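Side-chain contacts in SVS_variant_AS1 (Streptomyces sp. CWA1, PDB 6TJA), which probably catalyses the cyclisation of geranylgeranyl diphosphate to spiroviolene with release of diphosphate, as an engineered ancestral class I terpene cyclase: residues L74-F79 with E196-A201; R112-P117 with H151-W156; A180-S185 with D227-S232. One frame throughout, in Å; residues are numbered along the deposited sequence.

Contact 1 (L74-F79 with E196-A201)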
loop_
_atom_site.group_PDB
_atom_site.type_symbol
_atom_site.label_atom_id
_atom_site.label_comp_id
_atom_site.label_asym_id
_atom_site.label_seq_id
_atom_site.Cartn_x
_atom_site.Cartn_y
_atom_site.Cartn_z
ATOM N N LEU A 74 15.537 -8.493 -17.105
ATOM C CA LEU A 74 14.772 -9.759 -17.177
ATOM C C LEU A 74 13.775 -9.800 -16.018
ATOM O O LEU A 74 12.599 -10.044 -16.277
ATOM C CB LEU A 74 15.703 -10.978 -17.144
ATOM C CG LEU A 74 14.992 -12.328 -17.040
ATOM C CD1 LEU A 74 13.970 -12.483 -18.166
ATOM C CD2 LEU A 74 16.014 -13.464 -17.051
ATOM N N ALA A 75 14.240 -9.596 -14.790
ATOM C CA ALA A 75 13.410 -9.752 -13.577
ATOM C C ALA A 75 12.211 -8.793 -13.658
ATOM O O ALA A 75 11.061 -9.238 -13.470
ATOM C CB ALA A 75 14.250 -9.516 -12.354
ATOM N N THR A 76 12.450 -7.529 -13.995
ATOM C CA THR A 76 11.367 -6.515 -14.105
ATOM C C THR A 76 10.455 -6.904 -15.277
ATOM O O THR A 76 9.239 -6.864 -15.087
ATOM C CB THR A 76 11.963 -5.112 -14.187
ATOM O OG1 THR A 76 12.835 -5.093 -15.314
ATOM C CG2 THR A 76 12.722 -4.736 -12.933
ATOM N N SER A 77 11.003 -7.352 -16.415
ATOM C CA SER A 77 10.177 -7.836 -17.558
ATOM C C SER A 77 9.272 -9.001 -17.122
ATOM O O SER A 77 8.114 -9.009 -17.496
ATOM C CB SER A 77 11.026 -8.202 -18.742
ATOM O OG SER A 77 11.556 -7.036 -19.356
ATOM N N LEU A 78 9.764 -9.952 -16.332
ATOM C CA LEU A 78 8.929 -11.083 -15.825
ATOM C C LEU A 78 7.685 -10.553 -15.102
ATOM O O LEU A 78 6.569 -11.053 -15.362
ATOM C CB LEU A 78 9.774 -11.957 -14.896
ATOM C CG LEU A 78 10.939 -12.681 -15.574
ATOM C CD1 LEU A 78 11.573 -13.663 -14.612
ATOM C CD2 LEU A 78 10.477 -13.398 -16.831
ATOM N N PHE A 79 7.842 -9.577 -14.212
ATOM C CA PHE A 79 6.675 -9.038 -13.474
ATOM C C PHE A 79 5.683 -8.448 -14.463
ATOM O O PHE A 79 4.506 -8.425 -14.141
ATOM C CB PHE A 79 7.004 -7.962 -12.443
ATOM C CG PHE A 79 5.748 -7.422 -11.806
ATOM C CD1 PHE A 79 5.028 -8.193 -10.904
ATOM C CD2 PHE A 79 5.259 -6.175 -12.138
ATOM C CE1 PHE A 79 3.874 -7.707 -10.302
ATOM C CE2 PHE A 79 4.054 -5.731 -11.605
ATOM C CZ PHE A 79 3.366 -6.502 -10.690
ATOM N N GLU A 196 13.983 1.803 -11.205
ATOM C CA GLU A 196 15.127 1.831 -10.347
ATOM C C GLU A 196 15.810 0.492 -10.253
ATOM O O GLU A 196 16.988 0.401 -10.172
ATOM C CB GLU A 196 14.603 2.121 -8.966
ATOM C CG GLU A 196 14.942 3.447 -8.441
ATOM C CD GLU A 196 14.805 3.480 -6.972
ATOM O OE1 GLU A 196 13.705 3.476 -6.473
ATOM O OE2 GLU A 196 15.820 3.535 -6.325
ATOM N N ILE A 197 14.997 -0.535 -10.193
ATOM C CA ILE A 197 15.432 -1.954 -10.073
ATOM C C ILE A 197 16.094 -2.368 -11.395
ATOM O O ILE A 197 17.140 -3.022 -11.348
ATOM C CB ILE A 197 14.250 -2.845 -9.642
ATOM C CG1 ILE A 197 13.746 -2.433 -8.249
ATOM C CG2 ILE A 197 14.636 -4.308 -9.683
ATOM C CD1 ILE A 197 12.549 -3.193 -7.773
ATOM N N ALA A 198 15.541 -2.029 -12.529
ATOM C CA ALA A 198 16.127 -2.432 -13.778
ATOM C C ALA A 198 17.477 -1.769 -14.027
ATOM O O ALA A 198 18.427 -2.372 -14.390
ATOM C CB ALA A 198 15.197 -2.102 -14.906
ATOM N N THR A 199 17.480 -0.502 -13.718
ATOM C CA THR A 199 18.515 0.463 -13.896
ATOM C C THR A 199 19.659 0.459 -12.868
ATOM O O THR A 199 20.758 0.701 -13.197
ATOM C CB THR A 199 17.708 1.766 -13.946
ATOM O OG1 THR A 199 17.554 2.233 -15.275
ATOM C CG2 THR A 199 18.124 2.765 -13.087
ATOM N N GLY A 200 19.370 0.155 -11.621
ATOM C CA GLY A 200 20.359 0.149 -10.577
ATOM C C GLY A 200 20.629 1.485 -9.938
ATOM O O GLY A 200 21.307 1.581 -8.973
ATOM N N ALA A 201 20.076 2.524 -10.512
ATOM C CA ALA A 201 20.251 3.914 -10.052
ATOM C C ALA A 201 19.320 4.167 -8.840
ATOM O O ALA A 201 18.225 4.676 -9.065
ATOM C CB ALA A 201 20.044 4.843 -11.245
#
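Helix 70-91 and the short helix 195-199 come close at Thr-76 and Ala-198, whose CA atoms lie 6.3 Å apart, a spacing that small side chains at the meeting point make possible. Thr-76 carries the contact with both of its branches. Its methyl CG2 lies 3.8 Å from CG2 of Ile-197, the two side chains crossing obliquely, and the same Thr-76 methyl also leans on Ala-198, 3.9 Å from its backbone N. The hydroxyl lies over the alanine methyl: Thr-76 OG1 stands 3.8 Å from CB of Ala-198, a van der Waals approach with no polar partner across the interface. With chi1 at 58°, OG1 sits between its own backbone N and carbonyl carbon and hydrogen-bonds to Arg-72 O, one turn back in the helix, so the buried hydroxyl is satisfied within its own helix while CG2 is presented to the partner. Ile-197 answers with its short branch; CG2 is anti to its backbone N, and CB is 4.1 Å from Thr-76 CG2. A polar tie runs alongside the apolar contact, because Ile-197 O accepts a hydrogen bond from Arg-72 NH1. Phe-60 of helix 56-61 packs against both Thr-76 and Ala-198, and Met-194 also touches Thr-76. Just beyond the contact Gly-200 ends helix 195-199 with a positive phi of 85°, where a CB would press on the carbonyl O of Thr-199. The touching residues are all buried, and the contact joins a short connecting helix to the long helix that, further along, carries the aspartate-rich sequence of the family, as in the all-helical class I terpene synthase fold.

Contact 2 (R112-P117 with H151-W156); sequences RALEAP and HAHRAW
Leu-114 and His-153 reach toward each other from opposite directions, and the leucine methyl CD2 lands over one face of the imidazole. This is a CH-pi contact: Leu-114 CD2 is 3.5 Å from the centroid of the His-153 ring and 18° off the ring normal, displaced toward CG. The opposite face of the ring meets the indole edge of Trp-156, one turn on, through CZ3, offset toward the rim. The imidazole ND1 is hydrogen-bonded to Gln-111 OE1, which fixes the ring's rotation. An alanine in place of this histidine would probably leave Leu-114 CD2 and Trp-156 without the flat surface between them and deprive Gln-111 OE1 of its imidazole partner.

Glu-115 and Arg-154 cross at about a right angle, with carboxylate and guanidinium planes 64° apart. Arg-154 leaves with CG anti to its backbone N (chi1 -179°) and bends at chi3, which brings its guanidinium to Glu-115. In the salt bridge Glu-115 OE2 approaches the guanidinium obliquely, 3.2 Å from Arg-154 NH2 and equally far from NH1. A water joins them, donating to Glu-115 OE1 and accepting from Arg-154 NH2 at 3.1 Å. Glu-115 has further partners: Gln-111 NE2 at OE2 and Arg-147 at OE1. His-151 stacks on His-151 of the second subunit. The contact ties helix 100-115 to helix 143-169 beside the interface with that subunit, within the all-helical class I terpene synthase fold.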
loop_
_atom_site.group_PDB
_atom_site.type_symbol
_atom_site.label_atom_id
_atom_site.label_comp_id
_atom_site.label_asym_id
_atom_site.label_seq_id
_atom_site.Cartn_x
_atom_site.Cartn_y
_atom_site.Cartn_z
ATOM N N ARG A 112 0.817 -10.648 0.672
ATOM C CA ARG A 112 1.611 -11.251 1.769
ATOM C C ARG A 112 2.751 -12.106 1.197
ATOM O O ARG A 112 3.883 -11.959 1.676
ATOM C CB ARG A 112 0.727 -12.040 2.734
ATOM C CG ARG A 112 1.486 -12.574 3.945
ATOM C CD ARG A 112 1.992 -11.446 4.823
ATOM N NE ARG A 112 2.939 -11.849 5.842
ATOM C CZ ARG A 112 3.752 -11.019 6.493
ATOM N NH1 ARG A 112 3.727 -9.720 6.233
ATOM N NH2 ARG A 112 4.557 -11.488 7.437
ATOM N N ALA A 113 2.484 -12.909 0.174
ATOM C CA ALA A 113 3.482 -13.750 -0.536
ATOM C C ALA A 113 4.635 -12.900 -1.075
ATOM O O ALA A 113 5.800 -13.384 -1.058
ATOM C CB ALA A 113 2.805 -14.502 -1.653
ATOM N N LEU A 114 4.325 -11.694 -1.565
ATOM C CA LEU A 114 5.329 -10.746 -2.123
ATOM C C LEU A 114 6.258 -10.261 -1.000
ATOM O O LEU A 114 7.434 -10.067 -1.286
ATOM C CB LEU A 114 4.607 -9.572 -2.792
ATOM C CG LEU A 114 5.505 -8.474 -3.350
ATOM C CD1 LEU A 114 6.508 -9.031 -4.372
ATOM C CD2 LEU A 114 4.666 -7.361 -3.978
ATOM N N GLU A 115 5.729 -10.084 0.215
ATOM C CA GLU A 115 6.440 -9.485 1.369
ATOM C C GLU A 115 7.093 -10.559 2.251
ATOM O O GLU A 115 8.022 -10.209 2.966
ATOM C CB GLU A 115 5.465 -8.675 2.226
ATOM C CG GLU A 115 4.891 -7.502 1.463
ATOM C CD GLU A 115 4.175 -6.425 2.251
ATOM O OE1 GLU A 115 4.701 -6.007 3.305
ATOM O OE2 GLU A 115 3.122 -5.956 1.751
ATOM N N ALA A 116 6.622 -11.780 2.178
ATOM C CA ALA A 116 7.112 -12.863 2.989
ATOM C C ALA A 116 7.459 -14.076 2.171
ATOM O O ALA A 116 6.609 -14.735 1.693
ATOM C CB ALA A 116 6.068 -13.217 4.007
ATOM N N PRO A 117 8.732 -14.366 2.036
ATOM C CA PRO A 117 9.259 -15.497 1.280
ATOM C C PRO A 117 8.867 -16.839 1.853
ATOM O O PRO A 117 8.821 -17.774 1.119
ATOM C CB PRO A 117 10.767 -15.303 1.350
ATOM C CG PRO A 117 10.964 -13.926 1.741
ATOM C CD PRO A 117 9.794 -13.516 2.556
ATOM N N HIS A 151 5.001 -1.603 -2.023
ATOM C CA HIS A 151 3.960 -0.591 -1.696
ATOM C C HIS A 151 3.196 -0.202 -2.974
ATOM O O HIS A 151 1.992 0.051 -2.896
ATOM C CB HIS A 151 4.612 0.615 -1.002
ATOM C CG HIS A 151 4.990 0.376 0.411
ATOM N ND1 HIS A 151 4.180 -0.345 1.277
ATOM C CD2 HIS A 151 6.043 0.787 1.138
ATOM C CE1 HIS A 151 4.765 -0.402 2.464
ATOM N NE2 HIS A 151 5.897 0.297 2.409
ATOM N N ALA A 152 3.883 -0.108 -4.103
ATOM C CA ALA A 152 3.275 0.201 -5.417
ATOM C C ALA A 152 2.303 -0.931 -5.779
ATOM O O ALA A 152 1.177 -0.629 -6.279
ATOM C CB ALA A 152 4.339 0.381 -6.486
ATOM N N HIS A 153 2.716 -2.152 -5.478
ATOM C CA HIS A 153 1.977 -3.360 -5.696
ATOM C C HIS A 153 0.669 -3.417 -4.919
ATOM O O HIS A 153 -0.327 -3.759 -5.457
ATOM C CB HIS A 153 2.858 -4.537 -5.358
ATOM C CG HIS A 153 2.366 -5.851 -5.850
ATOM N ND1 HIS A 153 1.509 -6.638 -5.129
ATOM C CD2 HIS A 153 2.689 -6.562 -6.947
ATOM C CE1 HIS A 153 1.308 -7.763 -5.771
ATOM N NE2 HIS A 153 2.014 -7.743 -6.873
ATOM N N ARG A 154 0.699 -3.069 -3.649
ATOM C CA ARG A 154 -0.503 -3.045 -2.879
ATOM C C ARG A 154 -1.403 -1.942 -3.402
ATOM O O ARG A 154 -2.563 -2.102 -3.418
ATOM C CB ARG A 154 -0.279 -2.877 -1.376
ATOM C CG ARG A 154 -1.601 -2.885 -0.624
ATOM C CD ARG A 154 -1.609 -3.162 0.857
ATOM N NE ARG A 154 -0.347 -2.868 1.414
ATOM C CZ ARG A 154 0.449 -3.692 2.041
ATOM N NH1 ARG A 154 0.125 -4.903 2.343
ATOM N NH2 ARG A 154 1.572 -3.216 2.432
ATOM N N ALA A 155 -0.827 -0.846 -3.852
ATOM C CA ALA A 155 -1.622 0.290 -4.374
ATOM C C ALA A 155 -2.422 -0.182 -5.600
ATOM O O ALA A 155 -3.633 0.085 -5.633
ATOM C CB ALA A 155 -0.734 1.473 -4.659
ATOM N N TRP A 156 -1.783 -0.947 -6.506
ATOM C CA TRP A 156 -2.432 -1.498 -7.721
ATOM C C TRP A 156 -3.556 -2.472 -7.332
ATOM O O TRP A 156 -4.685 -2.363 -7.900
ATOM C CB TRP A 156 -1.391 -2.132 -8.646
ATOM C CG TRP A 156 -1.958 -3.193 -9.533
ATOM C CD1 TRP A 156 -2.865 -3.026 -10.533
ATOM C CD2 TRP A 156 -1.649 -4.598 -9.501
ATOM N NE1 TRP A 156 -3.175 -4.225 -11.094
ATOM C CE2 TRP A 156 -2.432 -5.209 -10.496
ATOM C CE3 TRP A 156 -0.816 -5.394 -8.716
ATOM C CZ2 TRP A 156 -2.385 -6.576 -10.741
ATOM C CZ3 TRP A 156 -0.783 -6.746 -8.948
ATOM C CH2 TRP A 156 -1.581 -7.326 -9.928
HETATM O O HOH W 1 3.294 -4.488 4.642
#

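Contact 3 (A180-S185 with D227-S232); sequences AMRLLS and DNDRHS
Arg-182 reaches from helix 175-185 to Asp-229, on the stretch of helix 211-231 that matches the NSE metal-binding motif of class I terpene synthases. Asn-228 and Ser-232 occupy two of the motif's positions, and its final glutamate falls in the unmodelled 234-241. Arg-182, 46 residues upstream of Asn-228, probably corresponds to the arginine that senses the substrate diphosphate in bacterial relatives, and may share that role.

From CB, the arginine chain sets out with CG anti to the backbone N (chi1 -173°) and bends at the next torsion, passing Ala-225 of the facing helix. CD comes within 4.0 Å of Asp-229 OD1. Beyond it, Arg-182 NE donates to Asp-229 OD1 at 2.8 Å, a weak hydrogen bond bent to 121°. CZ is 3.1 Å from that oxygen. NH2 donates to it at 2.7 Å, equally bent and weak, so the salt bridge is a fork closing on one carboxylate oxygen. The guanidinium and carboxylate planes are 19° apart, yet OD1 approaches obliquely. NH2 also lies 3.9 Å from CB of Asn-228; on the NH1 side, Ser-185 OG is in plane at the guanidinium edge, 4.0 Å from Arg-182 NH1. The acid is positioned from its other branch: Asp-229 OD2 accepts from Tyr-178 OH and from the backbone N of Ile-246, leaving OD1 to take both Arg-182 nitrogens.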
loop_
_atom_site.group_PDB
_atom_site.type_symbol
_atom_site.label_atom_id
_atom_site.label_comp_id
_atom_site.label_asym_id
_atom_site.label_seq_id
_atom_site.Cartn_x
_atom_site.Cartn_y
_atom_site.Cartn_z
ATOM N N ALA A 180 -8.992 8.501 -10.045
ATOM C CA ALA A 180 -8.377 8.013 -8.785
ATOM C C ALA A 180 -8.198 6.490 -8.857
ATOM O O ALA A 180 -7.111 5.990 -8.532
ATOM C CB ALA A 180 -9.203 8.431 -7.590
ATOM N N MET A 181 -9.230 5.770 -9.292
ATOM C CA MET A 181 -9.269 4.293 -9.278
ATOM C C MET A 181 -8.260 3.752 -10.301
ATOM O O MET A 181 -7.449 2.866 -9.976
ATOM C CB MET A 181 -10.675 3.813 -9.647
ATOM C CG MET A 181 -10.813 2.344 -9.689
ATOM S SD MET A 181 -12.362 1.774 -10.379
ATOM C CE MET A 181 -12.114 2.097 -12.115
ATOM N N ARG A 182 -8.324 4.284 -11.502
ATOM C CA ARG A 182 -7.588 3.813 -12.683
ATOM C C ARG A 182 -6.099 4.149 -12.533
ATOM O O ARG A 182 -5.261 3.415 -13.072
ATOM C CB ARG A 182 -8.273 4.446 -13.891
ATOM C CG ARG A 182 -7.764 3.956 -15.229
ATOM C CD ARG A 182 -8.119 2.503 -15.463
ATOM N NE ARG A 182 -7.645 2.161 -16.794
ATOM C CZ ARG A 182 -7.245 0.959 -17.159
ATOM N NH1 ARG A 182 -7.233 -0.036 -16.290
ATOM N NH2 ARG A 182 -6.823 0.778 -18.392
ATOM N N LEU A 183 -5.779 5.218 -11.820
ATOM C CA LEU A 183 -4.392 5.555 -11.448
ATOM C C LEU A 183 -3.779 4.303 -10.818
ATOM O O LEU A 183 -2.621 4.025 -11.061
ATOM C CB LEU A 183 -4.463 6.729 -10.478
ATOM C CG LEU A 183 -3.171 7.439 -10.064
ATOM C CD1 LEU A 183 -2.417 8.045 -11.251
ATOM C CD2 LEU A 183 -3.548 8.541 -9.073
ATOM N N LEU A 184 -4.578 3.551 -10.076
ATOM C CA LEU A 184 -4.129 2.345 -9.352
ATOM C C LEU A 184 -4.341 1.071 -10.187
ATOM O O LEU A 184 -3.412 0.247 -10.237
ATOM C CB LEU A 184 -4.904 2.322 -8.034
ATOM C CG LEU A 184 -4.628 3.481 -7.076
ATOM C CD1 LEU A 184 -5.310 3.223 -5.740
ATOM C CD2 LEU A 184 -3.115 3.674 -6.870
ATOM N N SER A 185 -5.553 0.862 -10.731
ATOM C CA SER A 185 -6.048 -0.445 -11.240
ATOM C C SER A 185 -5.362 -0.825 -12.555
ATOM O O SER A 185 -5.333 -2.022 -12.893
ATOM C CB SER A 185 -7.524 -0.434 -11.418
ATOM O OG SER A 185 -7.897 0.502 -12.411
ATOM N N ASP A 227 -3.884 6.042 -22.112
ATOM C CA ASP A 227 -3.396 5.415 -23.368
ATOM C C ASP A 227 -3.877 3.959 -23.386
ATOM O O ASP A 227 -4.355 3.525 -24.437
ATOM C CB ASP A 227 -1.892 5.656 -23.568
ATOM C CG ASP A 227 -1.600 7.103 -23.934
ATOM O OD1 ASP A 227 -2.572 7.863 -24.160
ATOM O OD2 ASP A 227 -0.432 7.481 -23.942
ATOM N N ASN A 228 -3.840 3.242 -22.260
ATOM C CA ASN A 228 -4.356 1.847 -22.208
ATOM C C ASN A 228 -5.885 1.848 -22.429
ATOM O O ASN A 228 -6.347 0.970 -23.172
ATOM C CB ASN A 228 -3.877 1.078 -20.970
ATOM C CG ASN A 228 -2.396 0.744 -21.034
ATOM O OD1 ASN A 228 -1.841 0.599 -22.118
ATOM N ND2 ASN A 228 -1.736 0.660 -19.887
ATOM N N ASP A 229 -6.667 2.806 -21.906
ATOM C CA ASP A 229 -8.133 2.820 -22.186
ATOM C C ASP A 229 -8.355 2.984 -23.702
ATOM O O ASP A 229 -9.341 2.445 -24.224
ATOM C CB ASP A 229 -8.878 3.912 -21.424
ATOM C CG ASP A 229 -9.080 3.654 -19.951
ATOM O OD1 ASP A 229 -8.553 2.631 -19.454
ATOM O OD2 ASP A 229 -9.813 4.467 -19.324
ATOM N N ARG A 230 -7.509 3.757 -24.374
ATOM C CA ARG A 230 -7.629 4.032 -25.826
ATOM C C ARG A 230 -7.385 2.713 -26.570
ATOM O O ARG A 230 -8.275 2.315 -27.348
ATOM C CB ARG A 230 -6.663 5.145 -26.245
ATOM C CG ARG A 230 -6.637 5.407 -27.742
ATOM C CD ARG A 230 -5.505 6.326 -28.105
ATOM N NE ARG A 230 -5.580 6.798 -29.477
ATOM C CZ ARG A 230 -5.237 6.089 -30.558
ATOM N NH1 ARG A 230 -4.813 4.838 -30.452
ATOM N NH2 ARG A 230 -5.335 6.642 -31.755
ATOM N N HIS A 231 -6.265 2.038 -26.276
ATOM C CA HIS A 231 -5.844 0.724 -26.846
ATOM C C HIS A 231 -7.028 -0.262 -26.821
ATOM O O HIS A 231 -7.201 -0.967 -27.825
ATOM C CB HIS A 231 -4.573 0.220 -26.123
ATOM C CG HIS A 231 -4.023 -1.074 -26.624
ATOM N ND1 HIS A 231 -3.867 -2.186 -25.796
ATOM C CD2 HIS A 231 -3.568 -1.446 -27.845
ATOM C CE1 HIS A 231 -3.347 -3.184 -26.488
ATOM N NE2 HIS A 231 -3.158 -2.756 -27.751
ATOM N N SER A 232 -7.836 -0.277 -25.754
ATOM C CA SER A 232 -9.063 -1.115 -25.601
ATOM C C SER A 232 -10.295 -0.435 -26.212
ATOM O O SER A 232 -11.249 -0.201 -25.457
ATOM C CB SER A 232 -9.348 -1.406 -24.130
ATOM O OG SER A 232 -8.207 -1.914 -23.463
#

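How the contacts relate
All three contacts belong to one all-helical chain. Contact 2 falls in the chain between the two segments of contact 1, the segments of contacts 1 and 3 alternate, and contact 3 opens after contact 2 has closed. Centres of contacts 1 and 2 are about 16 Å apart, and the two meet where the engineered Phe-79 touches His-153. Contacts 2 and 3, about 21 Å apart between centres, join where Trp-156 packs against the backbone of Leu-184 and Ser-185. Contacts 1 and 3, centres about 22 Å apart, do not touch. Helix 143-169 thus stands between the helix 70-91 side and the probable diphosphate-sensing region, and both contacts 2 and 3 also touch the second subunit.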